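Local coordinates for protein D-alanine--D-alanine ligase (Acinetobacter baumannii ACICU, PDB 5D8D) that probably joins two D-alanine molecules into D-alanyl-D-alanine at the expense of ATP, supplying the dipeptide for peptidoglycan synthesis in the bacterial cell wall, at residues A[115-120]-A[172-177]; A[135-139]-A[176-180]. All blocks are in the same frame, centred on the assembly; numbering follows the deposited sequence.

Interaction 1: residues A[115-120]-A[172-177]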
loop_
_atom_site.group_PDB
_atom_site.type_symbol
_atom_site.label_atom_id
_atom_site.label_comp_id
_atom_site.label_asym_id
_atom_site.label_seq_id
_atom_site.Cartn_x
_atom_site.Cartn_y
_atom_site.Cartn_z
ATOM N N ALA A 115 -19.750 -1.978 -4.140
ATOM C CA ALA A 115 -20.838 -1.081 -3.764
ATOM C C ALA A 115 -20.364 0.368 -3.611
ATOM O O ALA A 115 -19.278 0.614 -3.066
ATOM C CB ALA A 115 -21.521 -1.554 -2.486
ATOM N N PRO A 116 -21.178 1.338 -4.082
ATOM C CA PRO A 116 -20.871 2.734 -3.751
ATOM C C PRO A 116 -20.647 2.918 -2.246
ATOM O O PRO A 116 -21.205 2.145 -1.413
ATOM C CB PRO A 116 -22.126 3.493 -4.204
ATOM C CG PRO A 116 -22.722 2.636 -5.276
ATOM C CD PRO A 116 -22.393 1.216 -4.921
ATOM N N TYR A 117 -19.836 3.922 -1.907
ATOM C CA TYR A 117 -19.538 4.227 -0.515
ATOM C C TYR A 117 -19.236 5.714 -0.360
ATOM O O TYR A 117 -19.111 6.419 -1.352
ATOM C CB TYR A 117 -18.320 3.402 -0.063
ATOM C CG TYR A 117 -17.093 3.771 -0.852
ATOM C CD1 TYR A 117 -16.862 3.208 -2.115
ATOM C CD2 TYR A 117 -16.188 4.738 -0.365
ATOM C CE1 TYR A 117 -15.764 3.583 -2.872
ATOM C CE2 TYR A 117 -15.083 5.127 -1.117
ATOM C CZ TYR A 117 -14.867 4.546 -2.366
ATOM O OH TYR A 117 -13.771 4.908 -3.117
ATOM N N ARG A 118 -19.078 6.167 0.880
ATOM C CA ARG A 118 -18.634 7.522 1.182
ATOM C C ARG A 118 -17.817 7.561 2.481
ATOM O O ARG A 118 -18.247 7.043 3.522
ATOM C CB ARG A 118 -19.842 8.483 1.297
ATOM C CG ARG A 118 -20.563 8.832 -0.010
ATOM C CD ARG A 118 -19.707 9.593 -1.037
ATOM N NE ARG A 118 -19.886 9.069 -2.399
ATOM C CZ ARG A 118 -20.844 9.415 -3.273
ATOM N NH1 ARG A 118 -21.769 10.328 -2.988
ATOM N NH2 ARG A 118 -20.872 8.835 -4.475
ATOM N N ILE A 119 -16.656 8.209 2.428
ATOM C CA ILE A 119 -15.787 8.332 3.602
ATOM C C ILE A 119 -16.451 9.390 4.480
ATOM O O ILE A 119 -16.934 10.422 3.964
ATOM C CB ILE A 119 -14.319 8.716 3.227
ATOM C CG1 ILE A 119 -13.716 7.728 2.202
ATOM C CG2 ILE A 119 -13.435 8.736 4.469
ATOM C CD1 ILE A 119 -12.563 8.267 1.367
ATOM N N ILE A 120 -16.485 9.125 5.786
ATOM C CA ILE A 120 -17.257 9.942 6.748
ATOM C C ILE A 120 -16.424 10.288 8.013
ATOM O O ILE A 120 -16.045 9.392 8.774
ATOM C CB ILE A 120 -18.635 9.267 7.044
ATOM C CG1 ILE A 120 -19.373 9.948 8.217
ATOM C CG2 ILE A 120 -18.498 7.755 7.211
ATOM C CD1 ILE A 120 -19.186 9.335 9.595
ATOM N N VAL A 172 -10.649 6.900 10.665
ATOM C CA VAL A 172 -11.318 6.930 9.341
ATOM C C VAL A 172 -12.319 5.741 9.149
ATOM O O VAL A 172 -12.007 4.569 9.412
ATOM C CB VAL A 172 -10.285 7.109 8.177
ATOM C CG1 VAL A 172 -9.194 6.035 8.186
ATOM C CG2 VAL A 172 -10.991 7.195 6.823
ATOM N N VAL A 173 -13.536 6.079 8.710
ATOM C CA VAL A 173 -14.706 5.168 8.678
ATOM C C VAL A 173 -15.410 5.366 7.314
ATOM O O VAL A 173 -15.407 6.489 6.770
ATOM C CB VAL A 173 -15.651 5.474 9.880
ATOM C CG1 VAL A 173 -16.980 4.750 9.776
ATOM C CG2 VAL A 173 -14.980 5.129 11.209
ATOM N N MET A 174 -15.956 4.284 6.737
ATOM C CA MET A 174 -16.747 4.370 5.469
ATOM C C MET A 174 -18.190 3.923 5.651
ATOM O O MET A 174 -18.451 2.905 6.287
ATOM C CB MET A 174 -16.132 3.587 4.296
ATOM C CG MET A 174 -15.822 2.110 4.517
ATOM S SD MET A 174 -16.007 1.025 3.060
ATOM C CE MET A 174 -15.525 2.070 1.684
ATOM N N ALA A 175 -19.116 4.711 5.109
ATOM C CA ALA A 175 -20.501 4.284 4.945
ATOM C C ALA A 175 -20.625 3.697 3.540
ATOM O O ALA A 175 -20.417 4.402 2.559
ATOM C CB ALA A 175 -21.464 5.448 5.143
ATOM N N GLU A 176 -20.954 2.410 3.456
ATOM C CA GLU A 176 -21.137 1.706 2.187
ATOM C C GLU A 176 -22.645 1.424 1.985
ATOM O O GLU A 176 -23.349 1.065 2.954
ATOM C CB GLU A 176 -20.331 0.405 2.251
ATOM C CG GLU A 176 -20.233 -0.422 0.966
ATOM C CD GLU A 176 -19.513 -1.770 1.168
ATOM O OE1 GLU A 176 -18.824 -2.221 0.233
ATOM O OE2 GLU A 176 -19.632 -2.390 2.261
ATOM N N LYS A 177 -23.129 1.588 0.744
ATOM C CA LYS A 177 -24.516 1.223 0.353
ATOM C C LYS A 177 -24.853 -0.230 0.690
ATOM O O LYS A 177 -24.151 -1.118 0.230
ATOM C CB LYS A 177 -24.692 1.421 -1.157
ATOM C CG LYS A 177 -25.997 0.909 -1.748
ATOM C CD LYS A 177 -26.266 1.500 -3.133
ATOM C CE LYS A 177 -27.199 0.634 -3.990
ATOM N NZ LYS A 177 -28.391 1.411 -4.435
#
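Residues 115-120 and 172-177 form an antiparallel ladder at one edge of the four-stranded sheet in the central domain of this ATP-grasp ligase. The short strand axes approach to 4.6 Å and run at 157° to each other. Four backbone hydrogen bonds fix the register: K177 N to P116 O (2.9 Å), R118 N to A175 O (2.8 Å), A175 N to R118 O (3.0 Å) and I120 N to V173 O (3.0 Å). Side chains then alternate between two faces. Y117, I119, M174 and E176 share one. Y117, in the p rotamer, carries its ring away from the strand toward helix 100-108, and G109 of the second subunit packs on it. M174 is also p at chi1, with chi2 and chi3 outside the usual wells; this bent path sets its CE against the tyrosine ring, while helix 100-108 packs on the same side chain. E176 is extended (t, t), so its carboxylate is carried beyond the ladder to salt bridges with K104 and K140. The other face holds R118, I120, V173 and A175. I120 (chi1 t) lays CG2 4.2 Å from CG1 of V173 and 4.3 Å from CB of A175, whereas R118 folds through two m torsions toward helix 126-133. All of 172-177 falls in the predicted ATP-binding region, so the ladder probably belongs to the framework of the nucleotide site. The closest approach of one side chain to another is that of Y117 CD2 and M174 CE, at 3.4 Å.

Interaction 2: residues A[135-139]-A[176-180]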
loop_
_atom_site.group_PDB
_atom_site.type_symbol
_atom_site.label_atom_id
_atom_site.label_comp_id
_atom_site.label_asym_id
_atom_site.label_seq_id
_atom_site.Cartn_x
_atom_site.Cartn_y
_atom_site.Cartn_z
ATOM N N LEU A 135 -30.855 4.745 1.805
ATOM C CA LEU A 135 -30.941 3.869 2.973
ATOM C C LEU A 135 -31.395 2.480 2.511
ATOM O O LEU A 135 -32.147 2.364 1.542
ATOM C CB LEU A 135 -31.874 4.423 4.069
ATOM C CG LEU A 135 -31.283 5.522 4.988
ATOM C CD1 LEU A 135 -31.683 6.897 4.514
ATOM C CD2 LEU A 135 -31.707 5.391 6.434
ATOM N N PRO A 136 -30.921 1.425 3.164
ATOM C CA PRO A 136 -29.966 1.494 4.280
ATOM C C PRO A 136 -28.481 1.402 3.843
ATOM O O PRO A 136 -28.189 1.096 2.681
ATOM C CB PRO A 136 -30.373 0.294 5.155
ATOM C CG PRO A 136 -31.487 -0.406 4.428
ATOM C CD PRO A 136 -31.463 0.070 3.014
ATOM N N VAL A 137 -27.569 1.696 4.775
ATOM C CA VAL A 137 -26.110 1.567 4.560
ATOM C C VAL A 137 -25.478 0.768 5.703
ATOM O O VAL A 137 -26.113 0.506 6.725
ATOM C CB VAL A 137 -25.375 2.941 4.420
ATOM C CG1 VAL A 137 -26.027 3.807 3.353
ATOM C CG2 VAL A 137 -25.296 3.676 5.755
ATOM N N ILE A 138 -24.219 0.398 5.509
ATOM C CA ILE A 138 -23.424 -0.276 6.533
ATOM C C ILE A 138 -22.242 0.645 6.809
ATOM O O ILE A 138 -21.599 1.127 5.868
ATOM C CB ILE A 138 -22.984 -1.709 6.111
ATOM C CG1 ILE A 138 -22.010 -2.307 7.131
ATOM C CG2 ILE A 138 -22.342 -1.749 4.726
ATOM C CD1 ILE A 138 -21.805 -3.802 6.991
ATOM N N ILE A 139 -22.002 0.908 8.096
ATOM C CA ILE A 139 -20.879 1.735 8.582
ATOM C C ILE A 139 -19.786 0.788 9.059
ATOM O O ILE A 139 -20.034 -0.030 9.952
ATOM C CB ILE A 139 -21.300 2.656 9.777
ATOM C CG1 ILE A 139 -22.499 3.564 9.411
ATOM C CG2 ILE A 139 -20.117 3.481 10.287
ATOM C CD1 ILE A 139 -22.239 4.549 8.288
ATOM N N GLU A 176 -20.954 2.410 3.456
ATOM C CA GLU A 176 -21.137 1.706 2.187
ATOM C C GLU A 176 -22.645 1.424 1.985
ATOM O O GLU A 176 -23.349 1.065 2.954
ATOM C CB GLU A 176 -20.331 0.405 2.251
ATOM C CG GLU A 176 -20.233 -0.422 0.966
ATOM C CD GLU A 176 -19.513 -1.770 1.168
ATOM O OE1 GLU A 176 -18.824 -2.221 0.233
ATOM O OE2 GLU A 176 -19.632 -2.390 2.261
ATOM N N LYS A 177 -23.129 1.588 0.744
ATOM C CA LYS A 177 -24.516 1.223 0.353
ATOM C C LYS A 177 -24.853 -0.230 0.690
ATOM O O LYS A 177 -24.151 -1.118 0.230
ATOM C CB LYS A 177 -24.692 1.421 -1.157
ATOM C CG LYS A 177 -25.997 0.909 -1.748
ATOM C CD LYS A 177 -26.266 1.500 -3.133
ATOM C CE LYS A 177 -27.199 0.634 -3.990
ATOM N NZ LYS A 177 -28.391 1.411 -4.435
ATOM N N TRP A 178 -25.918 -0.477 1.460
ATOM C CA TRP A 178 -26.310 -1.857 1.809
ATOM C C TRP A 178 -26.815 -2.540 0.553
ATOM O O TRP A 178 -27.517 -1.929 -0.225
ATOM C CB TRP A 178 -27.407 -1.902 2.885
ATOM C CG TRP A 178 -27.771 -3.299 3.348
ATOM C CD1 TRP A 178 -28.816 -4.064 2.906
ATOM C CD2 TRP A 178 -27.089 -4.092 4.336
ATOM N NE1 TRP A 178 -28.832 -5.277 3.560
ATOM C CE2 TRP A 178 -27.782 -5.321 4.442
ATOM C CE3 TRP A 178 -25.959 -3.882 5.141
ATOM C CZ2 TRP A 178 -27.374 -6.341 5.326
ATOM C CZ3 TRP A 178 -25.558 -4.897 6.024
ATOM C CH2 TRP A 178 -26.268 -6.108 6.108
ATOM N N ILE A 179 -26.430 -3.786 0.337
ATOM C CA ILE A 179 -27.060 -4.583 -0.698
ATOM C C ILE A 179 -27.630 -5.842 -0.042
ATOM O O ILE A 179 -26.986 -6.472 0.808
ATOM C CB ILE A 179 -26.132 -4.838 -1.913
ATOM C CG1 ILE A 179 -25.004 -5.809 -1.555
ATOM C CG2 ILE A 179 -25.666 -3.492 -2.510
ATOM C CD1 ILE A 179 -23.688 -5.567 -2.271
ATOM N N THR A 180 -28.875 -6.152 -0.394
ATOM C CA THR A 180 -29.572 -7.278 0.193
ATOM C C THR A 180 -29.168 -8.513 -0.585
ATOM O O THR A 180 -29.275 -8.549 -1.841
ATOM C CB THR A 180 -31.100 -7.143 0.102
ATOM O OG1 THR A 180 -31.468 -7.015 -1.278
ATOM C CG2 THR A 180 -31.601 -5.933 0.920
#
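A cis peptide bond precedes P136, where residues 135-139 enter strand 137-141, which pairs antiparallel with the end of strand 173-177. P136 O accepts a hydrogen bond from W178 N (3.0 Å), and the proline CB lies 4.3 Å from CB of W178. V137 forms a non-hydrogen-bonded pair with K177, but their side chains diverge; V137 CB instead sits 3.1 Å from E176 O. At I138 the pairing is regular: I138 N donates to E176 O and E176 N donates to I138 O, both at 2.8 Å and nearly linear. The I138 side chain meets the edge of the W178 indole (CB to CE3 3.8 Å), itself in a cation-pi contact with K152; I138 CG2 lies 3.7 Å from OE2 of E176, a carboxylate whose salt bridges go to K104 and K140. The contact lies in the predicted ATP-binding region of the ATP-grasp fold. The register thus rests on three backbone bonds, indifferent to side-chain identity, while W178 adds apolar contacts where the pairing gives out.

Strand 173-177 is common to both contacts: interaction 1 pairs it with the outermost strand 117-120, and interaction 2 pairs its end with 137-141 on its other edge. E176 and K177 belong to both, but their backbones face opposite neighbours: E176 bonds to I138 through N and O, K177 through N to P116. Interaction 1 is the longer ladder, burying 535 Å² against 343 Å², and most of its touching residues are buried. Interaction 2 has a larger share of partly exposed residues, with W178 beyond the strand. Apolar packing joins them: I139 CD1 lies 3.4 Å from A175 CB and I139 CG2 3.4 Å from V173 CG1. Methionine-tyrosine and aliphatic contacts distinguish the first, proline and indole contacts the second.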